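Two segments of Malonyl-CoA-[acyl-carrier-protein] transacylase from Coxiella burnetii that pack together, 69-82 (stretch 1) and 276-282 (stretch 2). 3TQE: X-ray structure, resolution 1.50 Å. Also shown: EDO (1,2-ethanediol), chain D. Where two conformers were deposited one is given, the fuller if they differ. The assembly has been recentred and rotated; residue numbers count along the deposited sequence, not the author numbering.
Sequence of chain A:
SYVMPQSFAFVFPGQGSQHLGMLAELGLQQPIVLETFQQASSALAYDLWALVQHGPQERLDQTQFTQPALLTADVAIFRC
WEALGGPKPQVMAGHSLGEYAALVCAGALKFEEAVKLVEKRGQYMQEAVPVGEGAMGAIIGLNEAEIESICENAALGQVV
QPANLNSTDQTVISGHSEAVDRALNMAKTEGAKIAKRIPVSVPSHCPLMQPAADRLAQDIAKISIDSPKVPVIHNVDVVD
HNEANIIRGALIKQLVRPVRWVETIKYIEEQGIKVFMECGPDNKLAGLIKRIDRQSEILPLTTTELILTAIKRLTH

Stretch 1, residues 69-82: ALLTADVAIFRCWE
Stretch 2 276-282: FMECGPD

A helix can pack against the end of a β-strand and the loop that follows it without a hydrogen bond between them, and this transacylase offers a compact example. Residues 69-82 are helical throughout, with phi/psi near -65/-42 and i-to-i+4 hydrogen bonds such as Phe 78 N to Asp 74 O (3.0 Å). The partner is extended at 276-278, then turns through Cys 279 (-95/74), Gly 280 (171/180) and Pro 281 (-75/160); a weak hydrogen bond runs from Gly 280 N to Glu 278 O (3.2 Å) within this turn. Register is set where Asp 74 CA lies 4.2 Å from Gly 280 CA. The strand end meets the later helical turns and the loop the earlier ones, so the two stretches run in roughly opposing directions.

No hydrogen bond crosses the 401 Å² contact. Asp 74 (chi1 m) brings OD1 to 3.2 Å from Gly 280 CA; an ideal CB on this glycine would clash, 2.2 Å from that oxygen. Leu 70 (m, t) places CD2 3.5 Å from Pro 281 CG, while Ile 77 (m, t) sets CD1 3.4 Å from Gly 280 C. Cys 279 (t) packs SG 3.6 Å from Phe 78 CB, at the edge of that ring (chi1 t). Finally, Trp 81 (chi1 t, chi2 -94°) lays CH2 3.9 Å from CE of selenomethionine Met 277 (m, p, t).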

# COMPACT_ATOMS: atom_id res chain seq x y z
N ALA A 69 -0.10 -5.71 -10.50
CA ALA A 69 1.34 -5.67 -10.71
C ALA A 69 2.04 -5.55 -9.37
O ALA A 69 3.00 -6.26 -9.09
CB ALA A 69 1.71 -4.51 -11.60
N LEU A 70 1.57 -4.62 -8.54
CA LEU A 70 2.23 -4.39 -7.27
C LEU A 70 1.96 -5.51 -6.28
O LEU A 70 2.84 -5.91 -5.51
CB LEU A 70 1.81 -3.07 -6.70
CG LEU A 70 2.54 -1.91 -7.32
CD1 LEU A 70 1.90 -0.63 -6.80
CD2 LEU A 70 4.06 -1.95 -7.03
N LEU A 71 0.75 -6.04 -6.28
CA LEU A 71 0.49 -7.18 -5.41
C LEU A 71 1.46 -8.31 -5.75
O LEU A 71 2.06 -8.94 -4.87
CB LEU A 71 -0.95 -7.65 -5.54
CG LEU A 71 -1.26 -8.95 -4.83
CD1 LEU A 71 -1.16 -8.73 -3.35
CD2 LEU A 71 -2.62 -9.49 -5.25
N THR A 72 1.62 -8.56 -7.03
CA THR A 72 2.47 -9.65 -7.51
C THR A 72 3.93 -9.37 -7.16
O THR A 72 4.62 -10.26 -6.70
CB THR A 72 2.25 -9.87 -9.00
OG1 THR A 72 0.88 -10.17 -9.22
CG2 THR A 72 3.10 -11.02 -9.52
N ALA A 73 4.37 -8.15 -7.36
CA ALA A 73 5.75 -7.78 -7.04
C ALA A 73 6.01 -7.95 -5.54
O ALA A 73 7.03 -8.50 -5.14
CB ALA A 73 6.03 -6.36 -7.45
N ASP A 74 5.07 -7.49 -4.73
CA ASP A 74 5.26 -7.56 -3.29
C ASP A 74 5.31 -9.03 -2.85
O ASP A 74 6.14 -9.41 -2.03
CB ASP A 74 4.08 -6.90 -2.59
CG ASP A 74 4.07 -5.36 -2.66
OD1 ASP A 74 4.93 -4.72 -3.29
OD2 ASP A 74 3.12 -4.80 -2.04
N VAL A 75 4.40 -9.85 -3.36
CA VAL A 75 4.37 -11.25 -3.00
C VAL A 75 5.62 -11.97 -3.52
O VAL A 75 6.18 -12.81 -2.84
CB VAL A 75 3.11 -11.90 -3.52
CG1 VAL A 75 3.19 -13.40 -3.41
CG2 VAL A 75 1.92 -11.35 -2.75
N ALA A 76 6.06 -11.63 -4.71
CA ALA A 76 7.29 -12.22 -5.25
C ALA A 76 8.46 -11.97 -4.32
O ALA A 76 9.27 -12.87 -4.08
CB ALA A 76 7.57 -11.69 -6.64
N ILE A 77 8.56 -10.75 -3.83
CA ILE A 77 9.67 -10.41 -2.93
C ILE A 77 9.54 -11.16 -1.62
O ILE A 77 10.52 -11.68 -1.09
CB ILE A 77 9.79 -8.91 -2.72
CG1 ILE A 77 10.30 -8.30 -4.03
CG2 ILE A 77 10.68 -8.57 -1.53
CD1 ILE A 77 10.19 -6.81 -4.10
N PHE A 78 8.33 -11.26 -1.09
CA PHE A 78 8.15 -12.07 0.09
C PHE A 78 8.58 -13.49 -0.11
O PHE A 78 9.21 -14.10 0.75
CB PHE A 78 6.70 -12.03 0.51
CG PHE A 78 6.41 -12.82 1.72
CD1 PHE A 78 6.68 -12.30 2.96
CD2 PHE A 78 5.91 -14.10 1.63
CE1 PHE A 78 6.44 -13.04 4.09
CE2 PHE A 78 5.66 -14.83 2.78
CZ PHE A 78 5.93 -14.30 3.97
N ARG A 79 8.26 -14.04 -1.26
CA ARG A 79 8.62 -15.41 -1.54
C ARG A 79 10.12 -15.58 -1.68
O ARG A 79 10.66 -16.62 -1.33
CB ARG A 79 7.93 -15.86 -2.79
CG ARG A 79 6.45 -16.07 -2.59
CD ARG A 79 5.74 -16.45 -3.83
NE ARG A 79 4.37 -16.79 -3.53
CZ ARG A 79 3.50 -17.21 -4.44
NH1 ARG A 79 3.87 -17.32 -5.71
NH2 ARG A 79 2.27 -17.55 -4.07
N CYS A 80 10.79 -14.58 -2.20
CA CYS A 80 12.25 -14.60 -2.27
C CYS A 80 12.87 -14.52 -0.87
O CYS A 80 13.81 -15.22 -0.57
CB CYS A 80 12.77 -13.45 -3.10
SG CYS A 80 12.46 -13.63 -4.85
N TRP A 81 12.34 -13.67 -0.01
CA TRP A 81 12.75 -13.62 1.38
C TRP A 81 12.66 -14.99 2.00
O TRP A 81 13.62 -15.45 2.63
CB TRP A 81 11.85 -12.66 2.14
CG TRP A 81 12.01 -12.64 3.61
CD1 TRP A 81 11.32 -13.35 4.49
CD2 TRP A 81 12.94 -11.86 4.35
NE1 TRP A 81 11.72 -13.06 5.76
CE2 TRP A 81 12.72 -12.14 5.70
CE3 TRP A 81 13.86 -10.90 4.01
CZ2 TRP A 81 13.42 -11.53 6.70
CZ3 TRP A 81 14.56 -10.29 5.01
CH2 TRP A 81 14.32 -10.59 6.33
N GLU A 82 11.53 -15.67 1.85
CA GLU A 82 11.38 -16.98 2.45
C GLU A 82 12.33 -18.00 1.82
O GLU A 82 12.94 -18.79 2.54
CB GLU A 82 9.94 -17.43 2.39
CG GLU A 82 9.07 -16.56 3.28
CD GLU A 82 7.88 -17.27 3.83
OE1 GLU A 82 7.17 -17.90 3.02
OE2 GLU A 82 7.65 -17.19 5.07
N PHE A 276 12.21 -2.39 9.92
CA PHE A 276 11.15 -2.58 8.93
C PHE A 276 11.81 -3.07 7.65
O PHE A 276 12.86 -2.57 7.25
CB PHE A 276 10.46 -1.25 8.64
CG PHE A 276 9.76 -0.67 9.84
CD1 PHE A 276 8.40 -0.88 10.04
CD2 PHE A 276 10.46 0.05 10.79
CE1 PHE A 276 7.77 -0.36 11.14
CE2 PHE A 276 9.80 0.56 11.91
CZ PHE A 276 8.48 0.34 12.08
N MSE A 277 11.17 -4.01 6.98
CA MSE A 277 11.62 -4.47 5.68
C MSE A 277 10.55 -4.07 4.70
O MSE A 277 9.37 -4.35 4.94
CB MSE A 277 11.75 -5.98 5.62
CG MSE A 277 13.04 -6.49 6.05
SE MSE A 277 13.21 -6.21 7.90
CE MSE A 277 14.86 -7.19 8.15
N GLU A 278 10.96 -3.40 3.64
CA GLU A 278 10.03 -2.96 2.63
C GLU A 278 9.89 -4.07 1.60
O GLU A 278 10.83 -4.38 0.85
CB GLU A 278 10.47 -1.64 2.01
CG GLU A 278 9.49 -1.07 0.99
CD GLU A 278 9.49 0.45 0.87
OE1 GLU A 278 10.42 1.14 1.35
OE2 GLU A 278 8.50 0.97 0.29
N CYS A 279 8.76 -4.75 1.65
CA CYS A 279 8.54 -5.94 0.87
C CYS A 279 7.82 -5.58 -0.41
O CYS A 279 6.65 -5.83 -0.58
CB CYS A 279 7.79 -6.97 1.68
SG CYS A 279 7.83 -8.61 0.97
N GLY A 280 8.56 -4.97 -1.31
CA GLY A 280 8.03 -4.52 -2.58
C GLY A 280 9.06 -3.68 -3.29
O GLY A 280 10.17 -3.46 -2.78
N PRO A 281 8.72 -3.20 -4.47
CA PRO A 281 9.59 -2.32 -5.22
C PRO A 281 9.60 -0.91 -4.64
O PRO A 281 8.68 -0.52 -3.91
CB PRO A 281 8.94 -2.32 -6.58
CG PRO A 281 7.46 -2.48 -6.27
CD PRO A 281 7.40 -3.36 -5.08
N ASP A 282 10.64 -0.16 -4.97
CA ASP A 282 10.80 1.24 -4.60
C ASP A 282 11.05 1.37 -3.10
O ASP A 282 11.07 0.38 -2.38
CB ASP A 282 9.62 2.08 -5.10
CG ASP A 282 10.00 3.51 -5.45
OD1 ASP A 282 11.12 3.97 -5.08
OD2 ASP A 282 9.14 4.16 -6.08
C1 EDO D . 2.73 -16.04 -0.18
O1 EDO D . 3.80 -16.75 -0.78
C2 EDO D . 1.50 -16.94 -0.14
O2 EDO D . 1.22 -17.49 -1.44